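Long-range contact in TetR/AcrR family transcriptional regulator (Bradyrhizobium diazoefficiens, PDB 6G8G), which probably represses transcription as a TetR-family DNA-binding regulator, responding to flavonoids such as genistein, which it binds: residues A[84-97]-A[145-159]. Sequence-based numbering, arbitrary orientation.
Sequences LPVPKLSAGLSEAL and RLAQFLEEARAARVL
Arg145 NH2 reaches the carbonyl of Leu84 at the start of the linker between helix 65-82 and helix 93-109, giving the one hydrogen bond between residues 84-97 and 145-159. It is a weak bond, 2.6 Å from Arg145 NH2 to Leu84 O but bent to 119° at the hydrogen. The carbonyl oxygen sits at the edge of the guanidinium, near its plane. Pro85 O lies close by as well, though at an angle too poor for a bond. A bend at chi3 turns the guanidinium toward this piece of backbone.

One turn further along helix 139-155, Phe149 takes over. Its CG stands anti to the backbone N (chi1 171°), which sends the ring in between the linker and helix 93-109. Pro87 CB covers one face in a CH-pi contact, 3.9 Å from the Phe149 ring centroid, while Leu89 N meets the ring edge in its plane. From helix 93-109, Ala96 CB comes within 3.9 Å of Phe149 CZ, and Leu97 CD2 lies 3.7 Å from Phe149 CE2, both obliquely.

The short helical segments 93-97 and 145-155 run antiparallel, at 178° with axes 12.2 Å apart, inside the all-helical ligand-binding domain of a TetR-family regulator. The linker packs against both helices, Pro87 touching Phe100 as well as Phe149, and Leu84's side chain is about 13 Å from bound genistein.

Past Phe149, Leu93 splits its branches: CD1 heads for the Phe149 ring and Ala153, whereas CD2 meets Val158 tip to tip, 3.8 Å from Val158 CG2, and also touches Leu159. A Schellman motif at Arg157 ends helix 139-155 just before Val158. Nearer the surface, Leu89 CD1 rests on Ala156 CB at 3.7 Å; on the buried side, Leu97 and Leu159 continue onto helix 192-210 through Leu203 and Leu207.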
ATOM      1  N   LEU A  84       3.185  20.056  -1.288  1.00 72.30           N
ATOM      2  CA  LEU A  84       2.139  19.885  -0.288  1.00 75.28           C
ATOM      3  C   LEU A  84       1.931  21.237   0.332  1.00 73.46           C
ATOM      4  O   LEU A  84       2.906  21.912   0.597  1.00 79.81           O
ATOM      5  CB  LEU A  84       2.507  18.816   0.782  1.00 74.23           C
ATOM      6  CG  LEU A  84       2.052  17.342   0.709  1.00 76.94           C
ATOM      7  CD1 LEU A  84       1.958  16.836  -0.716  1.00 81.19           C
ATOM      8  CD2 LEU A  84       2.935  16.414   1.519  1.00 77.50           C
ATOM      9  N   PRO A  85       0.674  21.628   0.618  1.00 73.90           N
ATOM     10  CA  PRO A  85       0.476  22.913   1.299  1.00 71.40           C
ATOM     11  C   PRO A  85       0.948  22.887   2.741  1.00 73.67           C
ATOM     12  O   PRO A  85       1.210  21.801   3.303  1.00 74.69           O
ATOM     13  CB  PRO A  85      -1.036  23.134   1.270  1.00 68.09           C
ATOM     14  CG  PRO A  85      -1.650  21.868   0.815  1.00 68.48           C
ATOM     15  CD  PRO A  85      -0.574  20.855   0.517  1.00 70.28           C
ATOM     16  N   VAL A  86       1.161  24.077   3.289  1.00 76.98           N
ATOM     17  CA  VAL A  86       1.309  24.219   4.725  1.00 82.47           C
ATOM     18  C   VAL A  86      -0.066  24.657   5.254  1.00 76.80           C
ATOM     19  O   VAL A  86      -0.494  25.788   5.028  1.00 78.16           O
ATOM     20  CB  VAL A  86       2.398  25.239   5.148  1.00 81.69           C
ATOM     21  CG1 VAL A  86       2.407  25.361   6.677  1.00 82.70           C
ATOM     22  CG2 VAL A  86       3.775  24.818   4.643  1.00 75.77           C
ATOM     23  N   PRO A  87      -0.753  23.764   5.953  1.00 67.37           N
ATOM     24  CA  PRO A  87      -2.133  24.018   6.266  1.00 70.46           C
ATOM     25  C   PRO A  87      -2.251  25.063   7.356  1.00 73.03           C
ATOM     26  O   PRO A  87      -1.398  25.088   8.254  1.00 71.83           O
ATOM     27  CB  PRO A  87      -2.655  22.662   6.736  1.00 70.30           C
ATOM     28  CG  PRO A  87      -1.507  21.717   6.722  1.00 70.49           C
ATOM     29  CD  PRO A  87      -0.261  22.516   6.547  1.00 70.49           C
ATOM     30  N   LYS A  88      -3.266  25.925   7.238  1.00 69.25           N
ATOM     31  CA  LYS A  88      -3.429  27.089   8.099  1.00 75.47           C
ATOM     32  C   LYS A  88      -4.790  27.085   8.722  1.00 76.74           C
ATOM     33  O   LYS A  88      -5.804  26.952   8.044  1.00 80.07           O
ATOM     34  CB  LYS A  88      -3.281  28.402   7.308  1.00 83.28           C
ATOM     35  CG  LYS A  88      -1.860  28.982   7.287  1.00 95.57           C
ATOM     36  CD  LYS A  88      -1.265  29.138   5.872  1.00109.67           C
ATOM     37  CE  LYS A  88      -2.148  29.909   4.883  1.00110.84           C
ATOM     38  NZ  LYS A  88      -2.001  31.382   4.977  1.00109.16           N
ATOM     39  N   LEU A  89      -4.808  27.246  10.032  1.00 75.36           N
ATOM     40  CA  LEU A  89      -6.040  27.245  10.766  1.00 74.82           C
ATOM     41  C   LEU A  89      -6.947  28.392  10.356  1.00 74.47           C
ATOM     42  O   LEU A  89      -8.159  28.251  10.347  1.00 69.25           O
ATOM     43  CB  LEU A  89      -5.747  27.338  12.244  1.00 85.85           C
ATOM     44  CG  LEU A  89      -6.653  26.413  13.106  1.00 99.81           C
ATOM     45  CD1 LEU A  89      -6.146  26.345  14.549  1.00105.58           C
ATOM     46  CD2 LEU A  89      -8.137  26.798  13.098  1.00104.13           C
ATOM     47  N   SER A  90      -6.369  29.531   9.992  1.00 82.12           N
ATOM     48  CA  SER A  90      -7.174  30.703   9.543  1.00 81.58           C
ATOM     49  C   SER A  90      -8.146  30.384   8.407  1.00 77.76           C
ATOM     50  O   SER A  90      -9.153  31.035   8.283  1.00 74.98           O
ATOM     51  CB  SER A  90      -6.261  31.846   9.100  1.00 81.53           C
ATOM     52  OG  SER A  90      -5.179  31.360   8.296  1.00 88.50           O
ATOM     53  N   ALA A  91      -7.808  29.394   7.578  1.00 77.16           N
ATOM     54  CA  ALA A  91      -8.629  28.991   6.430  1.00 75.55           C
ATOM     55  C   ALA A  91      -9.887  28.197   6.808  1.00 75.08           C
ATOM     56  O   ALA A  91     -10.725  27.908   5.957  1.00 74.94           O
ATOM     57  CB  ALA A  91      -7.762  28.173   5.451  1.00 75.12           C
ATOM     58  N   GLY A  92      -9.977  27.778   8.067  1.00 69.95           N
ATOM     59  CA  GLY A  92     -10.971  26.815   8.490  1.00 61.26           C
ATOM     60  C   GLY A  92     -10.300  25.457   8.663  1.00 61.75           C
ATOM     61  O   GLY A  92      -9.468  25.026   7.852  1.00 66.76           O
ATOM     62  N   LEU A  93     -10.651  24.774   9.734  1.00 58.97           N
ATOM     63  CA  LEU A  93     -10.146  23.444   9.995  1.00 59.09           C
ATOM     64  C   LEU A  93     -10.419  22.471   8.860  1.00 60.24           C
ATOM     65  O   LEU A  93      -9.491  21.812   8.375  1.00 62.41           O
ATOM     66  CB  LEU A  93     -10.792  22.907  11.267  1.00 60.88           C
ATOM     67  CG  LEU A  93     -10.346  21.525  11.697  1.00 61.34           C
ATOM     68  CD1 LEU A  93      -8.842  21.482  11.903  1.00 60.26           C
ATOM     69  CD2 LEU A  93     -11.081  21.199  12.973  1.00 67.25           C
ATOM     70  N   SER A  94     -11.691  22.320   8.490  1.00 59.06           N
ATOM     71  CA  SER A  94     -12.068  21.425   7.403  1.00 59.89           C
ATOM     72  C   SER A  94     -11.365  21.756   6.077  1.00 61.93           C
ATOM     73  O   SER A  94     -10.837  20.877   5.425  1.00 58.54           O
ATOM     74  CB  SER A  94     -13.581  21.445   7.202  1.00 60.40           C
ATOM     75  OG  SER A  94     -14.217  20.543   8.083  1.00 61.52           O
ATOM     76  N   GLU A  95     -11.370  23.020   5.679  1.00 65.53           N
ATOM     77  CA  GLU A  95     -10.821  23.386   4.376  1.00 70.05           C
ATOM     78  C   GLU A  95      -9.343  23.160   4.334  1.00 65.99           C
ATOM     79  O   GLU A  95      -8.784  22.848   3.297  1.00 62.12           O
ATOM     80  CB  GLU A  95     -11.149  24.820   4.019  1.00 78.61           C
ATOM     81  CG  GLU A  95     -12.621  25.029   3.774  1.00 98.53           C
ATOM     82  CD  GLU A  95     -13.369  25.643   4.976  1.00111.86           C
ATOM     83  OE1 GLU A  95     -13.073  25.303   6.149  1.00105.88           O
ATOM     84  OE2 GLU A  95     -14.244  26.507   4.740  1.00118.84           O
ATOM     85  N   ALA A  96      -8.696  23.318   5.471  1.00 63.42           N
ATOM     86  CA  ALA A  96      -7.266  23.132   5.525  1.00 60.39           C
ATOM     87  C   ALA A  96      -6.905  21.653   5.345  1.00 59.80           C
ATOM     88  O   ALA A  96      -6.002  21.305   4.564  1.00 58.66           O
ATOM     89  CB  ALA A  96      -6.738  23.651   6.831  1.00 61.56           C
ATOM     90  N   LEU A  97      -7.620  20.793   6.057  1.00 54.23           N
ATOM     91  CA  LEU A  97      -7.408  19.378   5.928  1.00 53.91           C
ATOM     92  C   LEU A  97      -7.807  18.918   4.546  1.00 51.77           C
ATOM     93  O   LEU A  97      -7.150  18.061   3.947  1.00 52.38           O
ATOM     94  CB  LEU A  97      -8.208  18.623   6.988  1.00 57.10           C
ATOM     95  CG  LEU A  97      -7.699  18.838   8.410  1.00 59.44           C
ATOM     96  CD1 LEU A  97      -8.678  18.311   9.434  1.00 60.37           C
ATOM     97  CD2 LEU A  97      -6.343  18.194   8.629  1.00 59.36           C
ATOM     98  N   ARG A 145       4.642  16.732   8.821  1.00 56.06           N
ATOM     99  CA  ARG A 145       4.074  18.035   8.466  1.00 58.04           C
ATOM    100  C   ARG A 145       2.672  18.163   8.943  1.00 57.37           C
ATOM    101  O   ARG A 145       2.265  19.202   9.439  1.00 60.31           O
ATOM    102  CB  ARG A 145       4.080  18.268   6.967  1.00 64.66           C
ATOM    103  CG  ARG A 145       5.389  18.839   6.491  1.00 79.66           C
ATOM    104  CD  ARG A 145       5.563  18.593   5.022  1.00 92.71           C
ATOM    105  NE  ARG A 145       4.562  19.225   4.180  1.00101.65           N
ATOM    106  CZ  ARG A 145       4.736  20.374   3.534  1.00104.08           C
ATOM    107  NH1 ARG A 145       5.826  21.104   3.706  1.00 96.97           N
ATOM    108  NH2 ARG A 145       3.768  20.804   2.742  1.00112.09           N
ATOM    109  N   LEU A 146       1.893  17.118   8.730  1.00 58.76           N
ATOM    110  CA  LEU A 146       0.499  17.173   9.100  1.00 59.26           C
ATOM    111  C   LEU A 146       0.415  17.215  10.599  1.00 58.40           C
ATOM    112  O   LEU A 146      -0.411  17.906  11.160  1.00 56.51           O
ATOM    113  CB  LEU A 146      -0.238  15.970   8.543  1.00 58.47           C
ATOM    114  CG  LEU A 146      -1.716  15.937   8.893  1.00 59.69           C
ATOM    115  CD1 LEU A 146      -2.409  17.200   8.458  1.00 61.20           C
ATOM    116  CD2 LEU A 146      -2.377  14.734   8.252  1.00 64.29           C
ATOM    117  N   ALA A 147       1.274  16.443  11.247  1.00 62.26           N
ATOM    118  CA  ALA A 147       1.247  16.357  12.690  1.00 60.66           C
ATOM    119  C   ALA A 147       1.468  17.733  13.272  1.00 60.54           C
ATOM    120  O   ALA A 147       0.789  18.118  14.213  1.00 65.10           O
ATOM    121  CB  ALA A 147       2.287  15.371  13.187  1.00 60.36           C
ATOM    122  N   GLN A 148       2.355  18.518  12.693  1.00 59.99           N
ATOM    123  CA  GLN A 148       2.574  19.845  13.247  1.00 68.13           C
ATOM    124  C   GLN A 148       1.337  20.708  13.098  1.00 66.49           C
ATOM    125  O   GLN A 148       0.948  21.432  14.010  1.00 77.40           O
ATOM    126  CB  GLN A 148       3.772  20.522  12.593  1.00 72.82           C
ATOM    127  CG  GLN A 148       5.075  19.762  12.826  1.00 79.66           C
ATOM    128  CD  GLN A 148       6.254  20.403  12.135  1.00 85.84           C
ATOM    129  OE1 GLN A 148       6.446  21.608  12.222  1.00102.41           O
ATOM    130  NE2 GLN A 148       7.048  19.599  11.434  1.00 90.56           N
ATOM    131  N   PHE A 149       0.647  20.598  11.988  1.00 62.77           N
ATOM    132  CA  PHE A 149      -0.642  21.294  11.888  1.00 61.07           C
ATOM    133  C   PHE A 149      -1.641  20.789  12.933  1.00 61.91           C
ATOM    134  O   PHE A 149      -2.389  21.571  13.503  1.00 66.79           O
ATOM    135  CB  PHE A 149      -1.240  21.135  10.502  1.00 57.01           C
ATOM    136  CG  PHE A 149      -2.629  21.633  10.405  1.00 59.06           C
ATOM    137  CD1 PHE A 149      -2.907  22.995  10.425  1.00 64.39           C
ATOM    138  CD2 PHE A 149      -3.691  20.742  10.344  1.00 59.42           C
ATOM    139  CE1 PHE A 149      -4.225  23.461  10.330  1.00 65.06           C
ATOM    140  CE2 PHE A 149      -5.005  21.198  10.251  1.00 61.41           C
ATOM    141  CZ  PHE A 149      -5.269  22.553  10.234  1.00 62.27           C
ATOM    142  N   LEU A 150      -1.693  19.481  13.162  1.00 58.53           N
ATOM    143  CA  LEU A 150      -2.654  18.969  14.115  1.00 61.33           C
ATOM    144  C   LEU A 150      -2.322  19.433  15.534  1.00 63.69           C
ATOM    145  O   LEU A 150      -3.231  19.596  16.323  1.00 69.91           O
ATOM    146  CB  LEU A 150      -2.785  17.450  14.033  1.00 62.01           C
ATOM    147  CG  LEU A 150      -3.296  16.877  12.697  1.00 62.66           C
ATOM    148  CD1 LEU A 150      -3.417  15.358  12.765  1.00 60.22           C
ATOM    149  CD2 LEU A 150      -4.619  17.481  12.276  1.00 62.45           C
ATOM    150  N   GLU A 151      -1.054  19.665  15.863  1.00 64.45           N
ATOM    151  CA  GLU A 151      -0.720  20.213  17.188  1.00 68.56           C
ATOM    152  C   GLU A 151      -1.340  21.572  17.389  1.00 69.57           C
ATOM    153  O   GLU A 151      -1.822  21.878  18.478  1.00 72.68           O
ATOM    154  CB  GLU A 151       0.771  20.381  17.380  1.00 76.40           C
ATOM    155  CG  GLU A 151       1.551  19.087  17.440  1.00 86.64           C
ATOM    156  CD  GLU A 151       2.720  19.167  18.408  1.00 96.40           C
ATOM    157  OE1 GLU A 151       3.896  19.095  17.935  1.00 92.20           O
ATOM    158  OE2 GLU A 151       2.446  19.305  19.635  1.00 93.69           O
ATOM    159  N   GLU A 152      -1.314  22.387  16.337  1.00 65.60           N
ATOM    160  CA  GLU A 152      -1.885  23.731  16.394  1.00 68.44           C
ATOM    161  C   GLU A 152      -3.377  23.649  16.607  1.00 64.93           C
ATOM    162  O   GLU A 152      -3.929  24.354  17.434  1.00 61.91           O
ATOM    163  CB  GLU A 152      -1.655  24.498  15.098  1.00 75.01           C
ATOM    164  CG  GLU A 152      -0.214  24.845  14.761  1.00 80.44           C
ATOM    165  CD  GLU A 152       0.497  25.483  15.962  1.00 90.30           C
ATOM    166  OE1 GLU A 152       0.189  26.638  16.384  1.00 94.74           O
ATOM    167  OE2 GLU A 152       1.353  24.774  16.531  1.00 88.73           O
ATOM    168  N   ALA A 153      -4.028  22.786  15.841  1.00 65.12           N
ATOM    169  CA  ALA A 153      -5.472  22.578  15.984  1.00 65.92           C
ATOM    170  C   ALA A 153      -5.840  22.078  17.385  1.00 64.51           C
ATOM    171  O   ALA A 153      -6.838  22.521  17.975  1.00 70.67           O
ATOM    172  CB  ALA A 153      -5.969  21.614  14.942  1.00 62.77           C
ATOM    173  N   ARG A 154      -5.010  21.213  17.958  1.00 61.13           N
ATOM    174  CA  ARG A 154      -5.278  20.774  19.319  1.00 67.10           C
ATOM    175  C   ARG A 154      -5.081  21.903  20.338  1.00 64.83           C
ATOM    176  O   ARG A 154      -5.896  22.072  21.231  1.00 67.24           O
ATOM    177  CB  ARG A 154      -4.414  19.584  19.708  1.00 68.73           C
ATOM    178  CG  ARG A 154      -4.718  19.088  21.122  1.00 69.78           C
ATOM    179  CD  ARG A 154      -3.963  17.815  21.404  1.00 68.40           C
ATOM    180  NE  ARG A 154      -2.535  18.048  21.316  1.00 67.20           N
ATOM    181  CZ  ARG A 154      -1.624  17.110  21.502  1.00 65.12           C
ATOM    182  NH1 ARG A 154      -2.008  15.879  21.786  1.00 64.46           N
ATOM    183  NH2 ARG A 154      -0.331  17.399  21.416  1.00 66.09           N
ATOM    184  N   ALA A 155      -4.007  22.673  20.176  1.00 63.82           N
ATOM    185  CA  ALA A 155      -3.741  23.817  21.024  1.00 63.35           C
ATOM    186  C   ALA A 155      -4.879  24.830  20.942  1.00 68.07           C
ATOM    187  O   ALA A 155      -5.211  25.454  21.926  1.00 69.29           O
ATOM    188  CB  ALA A 155      -2.432  24.464  20.635  1.00 63.22           C
ATOM    189  N   ALA A 156      -5.506  24.956  19.779  1.00 71.63           N
ATOM    190  CA  ALA A 156      -6.667  25.832  19.619  1.00 69.72           C
ATOM    191  C   ALA A 156      -7.977  25.183  20.059  1.00 69.60           C
ATOM    192  O   ALA A 156      -9.034  25.777  19.898  1.00 71.74           O
ATOM    193  CB  ALA A 156      -6.774  26.266  18.174  1.00 68.41           C
ATOM    194  N   ARG A 157      -7.912  23.977  20.619  1.00 72.37           N
ATOM    195  CA  ARG A 157      -9.076  23.297  21.199  1.00 74.91           C
ATOM    196  C   ARG A 157     -10.136  22.863  20.197  1.00 72.90           C
ATOM    197  O   ARG A 157     -11.277  22.617  20.568  1.00 74.93           O
ATOM    198  CB  ARG A 157      -9.745  24.167  22.266  1.00 78.32           C
ATOM    199  CG  ARG A 157      -8.866  24.508  23.445  1.00 87.67           C
ATOM    200  CD  ARG A 157      -9.028  23.504  24.577  1.00100.19           C
ATOM    201  NE  ARG A 157      -8.281  23.958  25.747  1.00120.09           N
ATOM    202  CZ  ARG A 157      -6.955  23.867  25.881  1.00131.30           C
ATOM    203  NH1 ARG A 157      -6.200  23.301  24.929  1.00128.32           N
ATOM    204  NH2 ARG A 157      -6.374  24.342  26.982  1.00128.84           N
ATOM    205  N   VAL A 158      -9.766  22.760  18.937  1.00 72.48           N
ATOM    206  CA  VAL A 158     -10.707  22.380  17.899  1.00 72.77           C
ATOM    207  C   VAL A 158     -10.586  20.887  17.457  1.00 69.53           C
ATOM    208  O   VAL A 158     -11.490  20.338  16.768  1.00 66.98           O
ATOM    209  CB  VAL A 158     -10.554  23.394  16.744  1.00 76.81           C
ATOM    210  CG1 VAL A 158      -9.367  23.073  15.838  1.00 74.20           C
ATOM    211  CG2 VAL A 158     -11.822  23.494  15.923  1.00 89.49           C
ATOM    212  N   LEU A 159      -9.522  20.225  17.924  1.00 62.98           N
ATOM    213  CA  LEU A 159      -9.405  18.757  17.906  1.00 61.57           C
ATOM    214  C   LEU A 159      -8.857  18.236  19.227  1.00 68.24           C
ATOM    215  O   LEU A 159      -8.117  18.957  19.934  1.00 71.40           O
ATOM    216  CB  LEU A 159      -8.421  18.320  16.842  1.00 58.94           C
ATOM    217  CG  LEU A 159      -8.744  18.688  15.410  1.00 55.39           C
ATOM    218  CD1 LEU A 159      -7.580  18.295  14.556  1.00 51.31           C
ATOM    219  CD2 LEU A 159     -10.012  17.987  14.970  1.00 56.45           C
TER